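Local coordinates for pyruvate formate-lyase 2 (Archaeoglobus fulgidus, PDB 2F3O), which probably acts as a glycyl-radical lyase, although its substrate and exact reaction are not known, at residues 368-373 against 397-402; 424-429 against 630-635; 658-663 against 769-774; 688-693 against 720-725. All blocks are in the same frame, centred on the assembly; numbering follows the deposited sequence.

Contact 1. Residues 368-373 against 397-402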
loop_
_atom_site.group_PDB
_atom_site.type_symbol
_atom_site.label_atom_id
_atom_site.label_comp_id
_atom_site.label_asym_id
_atom_site.label_seq_id
_atom_site.Cartn_x
_atom_site.Cartn_y
_atom_site.Cartn_z
ATOM N N ASN A 368 29.781 -28.093 -6.906
ATOM C CA ASN A 368 29.097 -28.916 -5.952
ATOM C C ASN A 368 27.917 -29.475 -6.675
ATOM O O ASN A 368 26.952 -28.767 -6.891
ATOM C CB ASN A 368 28.634 -28.107 -4.753
ATOM C CG ASN A 368 28.467 -28.966 -3.530
ATOM O OD1 ASN A 368 28.396 -30.183 -3.630
ATOM N ND2 ASN A 368 28.418 -28.342 -2.367
ATOM N N VAL A 369 27.985 -30.733 -7.082
ATOM C CA VAL A 369 26.869 -31.283 -7.852
ATOM C C VAL A 369 25.729 -31.893 -7.027
ATOM O O VAL A 369 25.922 -32.783 -6.189
ATOM C CB VAL A 369 27.332 -32.082 -9.078
ATOM C CG1 VAL A 369 28.834 -32.224 -9.045
ATOM C CG2 VAL A 369 26.587 -33.387 -9.232
ATOM N N HIS A 370 24.534 -31.374 -7.280
ATOM C CA HIS A 370 23.376 -31.686 -6.484
ATOM C C HIS A 370 22.343 -32.378 -7.318
ATOM O O HIS A 370 21.895 -31.852 -8.331
ATOM C CB HIS A 370 22.789 -30.409 -5.943
ATOM C CG HIS A 370 23.673 -29.713 -4.963
ATOM N ND1 HIS A 370 23.536 -28.381 -4.655
ATOM C CD2 HIS A 370 24.703 -30.166 -4.215
ATOM C CE1 HIS A 370 24.433 -28.042 -3.752
ATOM N NE2 HIS A 370 25.160 -29.107 -3.471
ATOM N N VAL A 371 21.973 -33.580 -6.903
ATOM C CA VAL A 371 21.076 -34.399 -7.703
ATOM C C VAL A 371 19.734 -34.519 -7.008
ATOM O O VAL A 371 19.639 -35.067 -5.914
ATOM C CB VAL A 371 21.648 -35.809 -7.963
ATOM C CG1 VAL A 371 20.891 -36.481 -9.079
ATOM C CG2 VAL A 371 23.116 -35.746 -8.316
ATOM N N ARG A 372 18.704 -33.979 -7.648
ATOM C CA ARG A 372 17.338 -34.153 -7.197
ATOM C C ARG A 372 16.796 -35.512 -7.660
ATOM O O ARG A 372 16.830 -35.854 -8.854
ATOM C CB ARG A 372 16.449 -33.031 -7.739
ATOM C CG ARG A 372 16.564 -31.685 -7.041
ATOM C CD ARG A 372 15.611 -30.654 -7.678
ATOM N NE ARG A 372 14.254 -31.174 -7.830
ATOM C CZ ARG A 372 13.211 -30.469 -8.260
ATOM N NH1 ARG A 372 13.361 -29.188 -8.554
ATOM N NH2 ARG A 372 12.013 -31.037 -8.372
ATOM N N ILE A 373 16.317 -36.301 -6.706
ATOM C CA ILE A 373 15.611 -37.524 -7.038
ATOM C C ILE A 373 14.299 -37.580 -6.291
ATOM O O ILE A 373 14.116 -36.905 -5.263
ATOM C CB ILE A 373 16.414 -38.773 -6.686
ATOM C CG1 ILE A 373 16.974 -38.673 -5.287
ATOM C CG2 ILE A 373 17.572 -38.974 -7.645
ATOM C CD1 ILE A 373 17.941 -39.772 -5.016
ATOM N N ALA A 397 25.594 -35.031 -4.106
ATOM C CA ALA A 397 24.671 -34.929 -2.984
ATOM C C ALA A 397 23.294 -35.246 -3.499
ATOM O O ALA A 397 22.946 -34.878 -4.623
ATOM C CB ALA A 397 24.693 -33.571 -2.388
ATOM N N LEU A 398 22.510 -35.933 -2.680
ATOM C CA LEU A 398 21.189 -36.371 -3.095
ATOM C C LEU A 398 20.104 -35.594 -2.376
ATOM O O LEU A 398 20.123 -35.476 -1.157
ATOM C CB LEU A 398 21.041 -37.875 -2.854
ATOM C CG LEU A 398 21.968 -38.714 -3.740
ATOM C CD1 LEU A 398 21.886 -40.159 -3.355
ATOM C CD2 LEU A 398 21.608 -38.534 -5.211
ATOM N N PHE A 399 19.164 -35.058 -3.140
ATOM C CA PHE A 399 18.099 -34.232 -2.589
ATOM C C PHE A 399 16.750 -34.865 -2.900
ATOM O O PHE A 399 16.436 -35.159 -4.059
ATOM C CB PHE A 399 18.167 -32.829 -3.185
ATOM C CG PHE A 399 19.335 -32.013 -2.699
ATOM C CD1 PHE A 399 20.595 -32.180 -3.238
ATOM C CD2 PHE A 399 19.164 -31.064 -1.711
ATOM C CE1 PHE A 399 21.651 -31.435 -2.775
ATOM C CE2 PHE A 399 20.219 -30.310 -1.262
ATOM C CZ PHE A 399 21.462 -30.492 -1.794
ATOM N N PHE A 400 15.946 -35.079 -1.868
ATOM C CA PHE A 400 14.695 -35.815 -2.030
ATOM C C PHE A 400 13.518 -34.867 -2.177
ATOM O O PHE A 400 13.201 -34.132 -1.245
ATOM C CB PHE A 400 14.529 -36.817 -0.882
ATOM C CG PHE A 400 15.640 -37.846 -0.835
ATOM C CD1 PHE A 400 16.740 -37.675 -0.005
ATOM C CD2 PHE A 400 15.617 -38.956 -1.674
ATOM C CE1 PHE A 400 17.779 -38.596 0.004
ATOM C CE2 PHE A 400 16.660 -39.886 -1.659
ATOM C CZ PHE A 400 17.739 -39.701 -0.820
ATOM N N ASP A 401 12.904 -34.879 -3.361
ATOM C CA ASP A 401 11.894 -33.887 -3.751
ATOM C C ASP A 401 10.704 -33.748 -2.809
ATOM O O ASP A 401 10.295 -32.648 -2.475
ATOM C CB ASP A 401 11.365 -34.184 -5.150
ATOM C CG ASP A 401 12.268 -33.676 -6.226
ATOM O OD1 ASP A 401 13.240 -32.974 -5.892
ATOM O OD2 ASP A 401 12.000 -33.961 -7.406
ATOM N N ASP A 402 10.153 -34.880 -2.407
ATOM C CA ASP A 402 9.075 -34.941 -1.441
ATOM C C ASP A 402 9.285 -34.056 -0.198
ATOM O O ASP A 402 8.442 -33.224 0.094
ATOM C CB ASP A 402 8.889 -36.390 -1.015
ATOM C CG ASP A 402 7.552 -36.637 -0.380
ATOM O OD1 ASP A 402 6.649 -37.042 -1.149
ATOM O OD2 ASP A 402 7.404 -36.420 0.862
#

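Contact 2. Residues 424-429 against 630-635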
loop_
_atom_site.group_PDB
_atom_site.type_symbol
_atom_site.label_atom_id
_atom_site.label_comp_id
_atom_site.label_asym_id
_atom_site.label_seq_id
_atom_site.Cartn_x
_atom_site.Cartn_y
_atom_site.Cartn_z
ATOM N N ASP A 424 21.573 -24.486 -3.882
ATOM C CA ASP A 424 22.806 -23.702 -3.968
ATOM C C ASP A 424 23.673 -23.983 -2.727
ATOM O O ASP A 424 23.160 -24.412 -1.671
ATOM C CB ASP A 424 22.522 -22.199 -4.076
ATOM C CG ASP A 424 21.756 -21.652 -2.864
ATOM O OD1 ASP A 424 20.512 -21.789 -2.844
ATOM O OD2 ASP A 424 22.394 -21.074 -1.951
ATOM N N GLY A 425 24.973 -23.733 -2.859
ATOM C CA GLY A 425 25.902 -23.959 -1.761
ATOM C C GLY A 425 26.144 -25.418 -1.422
ATOM O O GLY A 425 26.471 -26.207 -2.296
ATOM N N CYS A 426 25.990 -25.774 -0.152
ATOM C CA CYS A 426 26.015 -27.162 0.252
ATOM C C CYS A 426 24.693 -27.880 0.030
ATOM O O CYS A 426 24.579 -28.778 -0.822
ATOM C CB CYS A 426 26.296 -27.256 1.727
ATOM S SG CYS A 426 27.694 -26.347 2.218
ATOM N N VAL A 427 23.712 -27.535 0.869
ATOM C CA VAL A 427 22.452 -28.289 0.950
ATOM C C VAL A 427 21.205 -27.409 0.884
ATOM O O VAL A 427 20.082 -27.914 0.978
ATOM C CB VAL A 427 22.361 -29.147 2.257
ATOM C CG1 VAL A 427 23.569 -30.028 2.412
ATOM C CG2 VAL A 427 22.205 -28.266 3.486
ATOM N N GLU A 428 21.412 -26.100 0.732
ATOM C CA GLU A 428 20.336 -25.103 0.732
ATOM C C GLU A 428 19.402 -25.167 -0.474
ATOM O O GLU A 428 19.851 -25.302 -1.615
ATOM C CB GLU A 428 20.932 -23.717 0.835
ATOM C CG GLU A 428 21.933 -23.600 1.961
ATOM C CD GLU A 428 23.368 -23.653 1.475
ATOM O OE1 GLU A 428 23.873 -22.627 0.987
ATOM O OE2 GLU A 428 23.994 -24.725 1.572
ATOM N N ILE A 429 18.101 -25.077 -0.204
ATOM C CA ILE A 429 17.079 -25.155 -1.242
ATOM C C ILE A 429 16.294 -23.849 -1.328
ATOM O O ILE A 429 16.188 -23.098 -0.345
ATOM C CB ILE A 429 16.123 -26.327 -1.015
ATOM C CG1 ILE A 429 15.514 -26.268 0.382
ATOM C CG2 ILE A 429 16.845 -27.642 -1.196
ATOM C CD1 ILE A 429 14.275 -27.104 0.497
ATOM N N TYR A 630 22.878 -27.387 8.890
ATOM C CA TYR A 630 24.089 -27.901 8.292
ATOM C C TYR A 630 25.247 -27.160 8.913
ATOM O O TYR A 630 25.083 -26.010 9.302
ATOM C CB TYR A 630 24.061 -27.799 6.750
ATOM C CG TYR A 630 24.058 -26.422 6.163
ATOM C CD1 TYR A 630 25.247 -25.730 5.931
ATOM C CD2 TYR A 630 22.869 -25.826 5.799
ATOM C CE1 TYR A 630 25.238 -24.469 5.400
ATOM C CE2 TYR A 630 22.845 -24.581 5.242
ATOM C CZ TYR A 630 24.026 -23.895 5.061
ATOM O OH TYR A 630 23.985 -22.643 4.510
ATOM N N PRO A 631 26.412 -27.817 9.037
ATOM C CA PRO A 631 27.442 -27.229 9.862
ATOM C C PRO A 631 28.550 -26.401 9.235
ATOM O O PRO A 631 29.156 -25.621 9.966
ATOM C CB PRO A 631 28.090 -28.462 10.482
ATOM C CG PRO A 631 27.961 -29.494 9.446
ATOM C CD PRO A 631 26.810 -29.153 8.561
ATOM N N MET A 632 28.820 -26.559 7.936
ATOM C CA MET A 632 30.164 -26.291 7.363
ATOM C C MET A 632 31.185 -27.045 8.203
ATOM O O MET A 632 30.999 -28.227 8.448
ATOM C CB MET A 632 30.517 -24.797 7.241
ATOM C CG MET A 632 29.575 -23.991 6.340
ATOM S SD MET A 632 29.175 -24.758 4.756
ATOM C CE MET A 632 30.772 -24.766 3.940
ATOM N N THR A 633 32.239 -26.392 8.672
ATOM C CA THR A 633 33.021 -27.034 9.730
ATOM C C THR A 633 32.920 -26.258 11.031
ATOM O O THR A 633 33.813 -26.341 11.865
ATOM C CB THR A 633 34.527 -27.338 9.372
ATOM O OG1 THR A 633 35.287 -26.132 9.289
ATOM C CG2 THR A 633 34.657 -28.106 8.072
ATOM N N THR A 634 31.825 -25.518 11.212
ATOM C CA THR A 634 31.633 -24.753 12.445
ATOM C C THR A 634 31.241 -25.641 13.609
ATOM O O THR A 634 31.287 -25.199 14.746
ATOM C CB THR A 634 30.550 -23.647 12.346
ATOM O OG1 THR A 634 29.248 -24.246 12.319
ATOM C CG2 THR A 634 30.748 -22.758 11.126
ATOM N N ASN A 635 30.847 -26.885 13.336
ATOM C CA ASN A 635 30.606 -27.833 14.417
ATOM C C ASN A 635 31.899 -28.117 15.151
ATOM O O ASN A 635 31.889 -28.317 16.371
ATOM C CB ASN A 635 29.990 -29.132 13.928
ATOM C CG ASN A 635 30.943 -29.950 13.120
ATOM O OD1 ASN A 635 31.607 -29.435 12.223
ATOM N ND2 ASN A 635 31.034 -31.230 13.430
#

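Contact 3. Residues 658-663 against 769-774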
loop_
_atom_site.group_PDB
_atom_site.type_symbol
_atom_site.label_atom_id
_atom_site.label_comp_id
_atom_site.label_asym_id
_atom_site.label_seq_id
_atom_site.Cartn_x
_atom_site.Cartn_y
_atom_site.Cartn_z
ATOM N N GLY A 658 25.482 -31.296 11.114
ATOM C CA GLY A 658 24.218 -31.303 10.392
ATOM C C GLY A 658 23.187 -32.108 11.145
ATOM O O GLY A 658 23.030 -31.963 12.356
ATOM N N VAL A 659 22.504 -32.986 10.426
ATOM C CA VAL A 659 21.555 -33.884 11.052
ATOM C C VAL A 659 22.187 -35.258 11.228
ATOM O O VAL A 659 21.489 -36.259 11.413
ATOM C CB VAL A 659 20.229 -33.959 10.270
ATOM C CG1 VAL A 659 19.534 -32.627 10.348
ATOM C CG2 VAL A 659 20.463 -34.332 8.826
ATOM N N SER A 660 23.517 -35.297 11.174
ATOM C CA SER A 660 24.248 -36.537 11.358
ATOM C C SER A 660 24.642 -36.669 12.834
ATOM O O SER A 660 24.983 -35.671 13.475
ATOM C CB SER A 660 25.474 -36.586 10.435
ATOM O OG SER A 660 25.153 -36.257 9.092
ATOM N N PRO A 661 24.563 -37.899 13.386
ATOM C CA PRO A 661 24.853 -38.219 14.785
ATOM C C PRO A 661 26.256 -37.869 15.221
ATOM O O PRO A 661 27.129 -37.656 14.378
ATOM C CB PRO A 661 24.683 -39.740 14.841
ATOM C CG PRO A 661 24.689 -40.207 13.446
ATOM C CD PRO A 661 24.114 -39.097 12.655
ATOM N N SER A 662 26.472 -37.821 16.533
ATOM C CA SER A 662 27.806 -37.551 17.060
ATOM C C SER A 662 28.842 -38.608 16.626
ATOM O O SER A 662 28.495 -39.735 16.225
ATOM C CB SER A 662 27.762 -37.408 18.578
ATOM O OG SER A 662 27.232 -36.152 18.951
ATOM N N THR A 663 30.109 -38.228 16.667
ATOM C CA THR A 663 31.162 -39.114 16.220
ATOM C C THR A 663 31.264 -40.349 17.124
ATOM O O THR A 663 31.433 -40.240 18.342
ATOM C CB THR A 663 32.488 -38.355 16.145
ATOM O OG1 THR A 663 32.356 -37.294 15.196
ATOM C CG2 THR A 663 33.615 -39.264 15.720
ATOM N N ILE A 769 37.937 -39.485 9.449
ATOM C CA ILE A 769 38.482 -40.824 9.677
ATOM C C ILE A 769 37.663 -41.605 10.712
ATOM O O ILE A 769 37.243 -42.728 10.435
ATOM C CB ILE A 769 39.998 -40.787 10.011
ATOM C CG1 ILE A 769 40.814 -40.579 8.726
ATOM C CG2 ILE A 769 40.455 -42.085 10.671
ATOM C CD1 ILE A 769 42.229 -40.093 8.958
ATOM N N ARG A 770 37.374 -40.985 11.857
ATOM C CA ARG A 770 36.605 -41.648 12.918
ATOM C C ARG A 770 35.128 -41.919 12.632
ATOM O O ARG A 770 34.497 -42.699 13.337
ATOM C CB ARG A 770 36.716 -40.877 14.220
ATOM C CG ARG A 770 38.052 -41.009 14.876
ATOM C CD ARG A 770 38.039 -40.346 16.222
ATOM N NE ARG A 770 39.331 -39.734 16.504
ATOM C CZ ARG A 770 39.667 -39.221 17.682
ATOM N NH1 ARG A 770 38.804 -39.263 18.690
ATOM N NH2 ARG A 770 40.865 -38.673 17.855
ATOM N N ARG A 771 34.569 -41.280 11.611
ATOM C CA ARG A 771 33.146 -41.445 11.302
ATOM C C ARG A 771 32.875 -42.513 10.234
ATOM O O ARG A 771 31.731 -42.721 9.823
ATOM C CB ARG A 771 32.534 -40.097 10.906
ATOM C CG ARG A 771 32.555 -39.074 12.037
ATOM C CD ARG A 771 31.992 -37.732 11.609
ATOM N NE ARG A 771 30.588 -37.881 11.272
ATOM C CZ ARG A 771 29.598 -37.750 12.144
ATOM N NH1 ARG A 771 29.853 -37.435 13.409
ATOM N NH2 ARG A 771 28.350 -37.931 11.744
ATOM N N ILE A 772 33.938 -43.183 9.795
ATOM C CA ILE A 772 33.836 -44.266 8.827
ATOM C C ILE A 772 33.154 -45.451 9.487
ATOM O O ILE A 772 33.621 -45.984 10.495
ATOM C CB ILE A 772 35.219 -44.670 8.293
ATOM C CG1 ILE A 772 35.845 -43.508 7.525
ATOM C CG2 ILE A 772 35.114 -45.865 7.383
ATOM C CD1 ILE A 772 37.325 -43.674 7.222
ATOM N N SER A 773 32.020 -45.835 8.921
ATOM C CA SER A 773 31.154 -46.824 9.526
ATOM C C SER A 773 31.288 -48.175 8.828
ATOM O O SER A 773 31.632 -48.242 7.645
ATOM C CB SER A 773 29.708 -46.316 9.493
ATOM O OG SER A 773 28.771 -47.277 9.938
ATOM N N CYS A 774 31.021 -49.244 9.588
ATOM C CA CYS A 774 31.050 -50.638 9.098
ATOM C C CYS A 774 29.715 -51.392 9.163
ATOM O O CYS A 774 29.431 -52.215 8.287
ATOM C CB CYS A 774 32.099 -51.442 9.849
ATOM S SG CYS A 774 33.733 -50.854 9.485
#

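Contact 4. Residues 688-693 against 720-725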
loop_
_atom_site.group_PDB
_atom_site.type_symbol
_atom_site.label_atom_id
_atom_site.label_comp_id
_atom_site.label_asym_id
_atom_site.label_seq_id
_atom_site.Cartn_x
_atom_site.Cartn_y
_atom_site.Cartn_z
ATOM N N GLY A 688 17.348 -26.286 4.141
ATOM C CA GLY A 688 18.124 -27.509 3.891
ATOM C C GLY A 688 18.686 -28.218 5.113
ATOM O O GLY A 688 18.769 -27.640 6.196
ATOM N N ALA A 689 19.078 -29.476 4.932
ATOM C CA ALA A 689 19.711 -30.248 6.005
ATOM C C ALA A 689 20.875 -31.024 5.446
ATOM O O ALA A 689 20.843 -31.429 4.297
ATOM C CB ALA A 689 18.737 -31.197 6.639
ATOM N N SER A 690 21.906 -31.227 6.252
ATOM C CA SER A 690 23.042 -32.022 5.809
ATOM C C SER A 690 23.169 -33.344 6.558
ATOM O O SER A 690 23.458 -33.360 7.758
ATOM C CB SER A 690 24.334 -31.239 5.954
ATOM O OG SER A 690 25.453 -32.097 5.895
ATOM N N LEU A 691 22.948 -34.438 5.836
ATOM C CA LEU A 691 23.222 -35.777 6.340
ATOM C C LEU A 691 24.372 -36.417 5.553
ATOM O O LEU A 691 24.251 -36.638 4.341
ATOM C CB LEU A 691 21.974 -36.651 6.257
ATOM C CG LEU A 691 22.154 -38.120 6.614
ATOM C CD1 LEU A 691 22.590 -38.253 8.064
ATOM C CD2 LEU A 691 20.875 -38.895 6.337
ATOM N N THR A 692 25.477 -36.715 6.242
ATOM C CA THR A 692 26.624 -37.374 5.612
ATOM C C THR A 692 26.797 -38.796 6.105
ATOM O O THR A 692 26.915 -39.021 7.308
ATOM C CB THR A 692 27.900 -36.667 5.966
ATOM O OG1 THR A 692 27.678 -35.260 5.906
ATOM C CG2 THR A 692 29.007 -37.070 5.017
ATOM N N ILE A 693 26.839 -39.752 5.185
ATOM C CA ILE A 693 27.033 -41.157 5.551
ATOM C C ILE A 693 28.401 -41.684 5.098
ATOM O O ILE A 693 28.674 -41.785 3.906
ATOM C CB ILE A 693 25.866 -42.027 5.022
ATOM C CG1 ILE A 693 24.608 -41.744 5.835
ATOM C CG2 ILE A 693 26.192 -43.512 5.105
ATOM C CD1 ILE A 693 24.860 -41.819 7.321
ATOM N N VAL A 720 13.865 -38.571 4.032
ATOM C CA VAL A 720 14.903 -37.683 4.512
ATOM C C VAL A 720 15.020 -36.555 3.461
ATOM O O VAL A 720 14.479 -36.684 2.364
ATOM C CB VAL A 720 16.192 -38.501 4.779
ATOM C CG1 VAL A 720 17.179 -38.422 3.621
ATOM C CG2 VAL A 720 16.821 -38.093 6.067
ATOM N N MET A 721 15.649 -35.432 3.791
ATOM C CA MET A 721 15.726 -34.348 2.812
ATOM C C MET A 721 16.949 -34.515 1.938
ATOM O O MET A 721 16.876 -34.447 0.711
ATOM C CB MET A 721 15.767 -32.975 3.492
ATOM C CG MET A 721 15.739 -31.803 2.506
ATOM S SD MET A 721 15.490 -30.180 3.263
ATOM C CE MET A 721 13.796 -30.294 3.798
ATOM N N HIS A 722 18.081 -34.746 2.578
ATOM C CA HIS A 722 19.332 -34.788 1.862
ATOM C C HIS A 722 20.210 -35.905 2.405
ATOM O O HIS A 722 20.213 -36.158 3.598
ATOM C CB HIS A 722 19.986 -33.404 1.946
ATOM C CG HIS A 722 21.481 -33.400 1.854
ATOM N ND1 HIS A 722 22.295 -33.630 2.942
ATOM C CD2 HIS A 722 22.309 -33.125 0.819
ATOM C CE1 HIS A 722 23.561 -33.537 2.575
ATOM N NE2 HIS A 722 23.596 -33.230 1.291
ATOM N N VAL A 723 20.920 -36.598 1.523
ATOM C CA VAL A 723 21.915 -37.562 1.950
ATOM C C VAL A 723 23.124 -37.428 1.045
ATOM O O VAL A 723 22.985 -37.094 -0.135
ATOM C CB VAL A 723 21.356 -39.020 1.956
ATOM C CG1 VAL A 723 21.245 -39.619 0.551
ATOM C CG2 VAL A 723 22.194 -39.917 2.853
ATOM N N GLN A 724 24.312 -37.636 1.600
ATOM C CA GLN A 724 25.516 -37.718 0.792
ATOM C C GLN A 724 26.444 -38.788 1.337
ATOM O O GLN A 724 26.492 -39.050 2.544
ATOM C CB GLN A 724 26.233 -36.374 0.735
ATOM C CG GLN A 724 26.674 -35.884 2.079
ATOM C CD GLN A 724 27.468 -34.630 1.988
ATOM O OE1 GLN A 724 27.464 -33.941 0.965
ATOM N NE2 GLN A 724 28.168 -34.309 3.064
ATOM N N PHE A 725 27.195 -39.404 0.433
ATOM C CA PHE A 725 28.011 -40.548 0.791
ATOM C C PHE A 725 29.504 -40.373 0.618
ATOM O O PHE A 725 29.978 -39.687 -0.279
ATOM C CB PHE A 725 27.599 -41.727 -0.053
ATOM C CG PHE A 725 26.225 -42.239 0.243
ATOM C CD1 PHE A 725 25.195 -42.069 -0.679
ATOM C CD2 PHE A 725 25.965 -42.916 1.435
ATOM C CE1 PHE A 725 23.929 -42.559 -0.421
ATOM C CE2 PHE A 725 24.703 -43.402 1.711
ATOM C CZ PHE A 725 23.679 -43.231 0.779
#

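Contact 1. Residues 368-373 against 397-402
Ala-397 opens the pairing with strand 368-373 by giving its N-H to Val-369 O and taking that of Val-371 on its own O; CB rests 3.9 Å from His-370 CD2. The ladder is parallel, with CA pairs about 5 Å apart and segment axes at 32°. Leu-398 turns to the face shared with Val-371 and Ile-373, where its CD2 touches Val-371 CB and Ile-373 CD1, both at 3.9 Å. Phe-399, on the opposite face, gives its N-H to Val-371 O and receives that of Ile-373. Its ring reaches over His-370: CZ lies above the imidazole centre, CE1 comes within 3.4 Å of His-370 CG, and the planes are 57° apart. Asn-368 O lies over the other imidazole face, and the bond between ND1 and Thr-423 OG1 should help fix the ring's rotation. Phe-400 lies side by side with Ile-373, whose CG1 sits between backbone N and carbonyl carbon (chi1 48°), and CD1 beyond it meets Phe-400 CE2 at 3.6 Å. At the helix start, Asp-401 N binds Ile-373 O, while its carboxylate receives Arg-372 side-on: NE to OD1 at 2.8 Å, NH2 to OD2 at 3.1 Å, the latter from above the carboxylate plane. Tyr-421 OH also binds OD1. This is a beta-alpha-beta unit whose crossover helix 379-390 packs on Val-371 and Ile-373; helix 704-717 adjoins Ile-373, Leu-398 and Phe-400, and strand 334-338 flanks the other edge of 368-373.

Contact 2. Residues 424-429 against 630-635
Glu-428 OE2 takes the N-H of Val-427 at 2.9 Å and, more weakly, that of Cys-426, folding the carboxylate back over its own turn and beside Tyr-630. The backbone N of Val-427 approaches OE2 on the anti side, 31° out of the carboxylate plane. Glu-428 and Tyr-630 cross at about a right angle as side chains, yet carboxylate and phenol planes differ by only 24°, and CD comes 3.3 Å from Tyr-630 OH. Those two groups share outside partners: Ser-439 OG bonds Glu-428 OE1, Ser-439 O accepts from Tyr-630 OH, and a glycerol, probably from the crystallisation liquor, binds OE1. Residues 425-427 form the tip of a hairpin between strands 421-424 and 428-431, and the sequence Gly-Cys-Val-Glu matches the cysteine loop of glycyl radical enzymes, so the contact lines what is probably the active-site pocket. Val-427 and Tyr-630 slide past each other in opposite directions, CG2 touching ring atom CD2 at 3.4 Å. Cys-426 SG sits 5.1 Å from the centroid of the Tyr-630 ring, an oblique sulfur-aromatic contact, and also touches Met-632 SD. In the methionine, a bend at chi2 (-46°) brings SD round to that thiol. A type II' turn from Pro-631 to Thr-634 carries Met-632; Pro-631 O accepts both Thr-634 N at 2.9 Å and Thr-634 OG1 at 2.7 Å.

Contact 3. Residues 658-663 against 769-774
Arg-771 reaches across Thr-663 to the carbonyl of Pro-661, and its side chain can be followed atom by atom. From CB the chain leaves with CG beside the backbone N (chi1 -64°), which sets CG against Thr-663, 3.6 Å from OG1 and 3.8 Å from CG2. CD continues past the same hydroxyl oxygen. A bend at chi3 (64°) then turns NE out of the extended line before the guanidinium is reached. NH1 has two acceptors, Pro-661 O at 2.9 Å and Thr-663 OG1 at 3.1 Å. NH2 binds Pro-661 O as well, also at 2.9 Å, and touches Ser-660 CB at 3.4 Å. The arginine thus grips one carbonyl oxygen end-on with both terminal nitrogens; that oxygen and OG1 lie within 8° of the guanidinium plane, and both nitrogens approach in the carbonyl plane, so Pro-661 O accepts two bonds from the end of the guanidinium. Glu-767 of helix 762-770 also bonds Thr-663 OG1, which therefore has both a carboxylate and Arg-771 NH1 as partners. The methyl CG2 of Thr-663 packs on Arg-770 CB at 3.8 Å. The contact ties the C-terminal tail to the loop between helices 634-640 and 670-677: Ser-660 OG bonds Thr-692 at the start of strand 692-696, Pro-661 packs on Val-673 of helix 670-677, and Arg-771 also touches Asn-694 of that strand.

Contact 4. Residues 688-693 against 720-725
Leu-691 and Val-723 form the apolar centre, lying side by side with CD2 of the leucine 3.9 Å from CG2 of the valine. CG of Leu-691 stands anti to the backbone N (chi1 174°), and from it CD2 also meets Val-720 CG2 at 4.1 Å. Farther along, Ile-693 and Phe-725 point the same way, and ring atom CD2 touches Ile-693 CB at 3.7 Å. At the other end, Met-721 SD packs against Gly-688 CA at 3.8 Å. Between the backbones runs a short parallel ladder: Gln-724 N binds Leu-691 O, and Gln-724 O receives Ile-693 N in a nearly linear bond (178°). Two residues earlier a side chain replaces the backbone acceptor, for His-722 ND1 takes the N-H of Leu-691 at 3.1 Å, with the donor in the imidazole plane. On the polar edge, Gln-724 NE2 donates to Thr-692 OG1 at 3.0 Å, tilted 17° from the amide plane, while its OE1 is held by Arg-749. Strand 692-696 is the outermost of its sheet within the chain and strand 722-728 its inner neighbour, running antiparallel to 396-400; helix 704-717, which lies in sequence between strands 692-696 and 722-728, touches Val-720 and Phe-725, and helix 670-677 packs on Leu-691 and Ile-693.

Following the chain, contact 1 closes first, bringing strand 396-400 back beside 368-373 after one helix. Contact 2 opens soon afterwards and closes only after 200 residues, joining the hairpin tip to the turn before helix 634-640; His-370 and Asn-368 of contact 1 pack on that tip. Contact 3 then opens at 658 and closes near the C terminus, and contact 4 opens and closes within its span. Contacts 1 and 4 share one mixed sheet, in which 396-400 runs antiparallel to 722-728, consistent with the junction of the two parallel halves of the family's barrel; they meet where Leu-398 N lies 2.8 Å from Val-723 O. Contact 3 adjoins contact 4 through Val-659 and Ser-660.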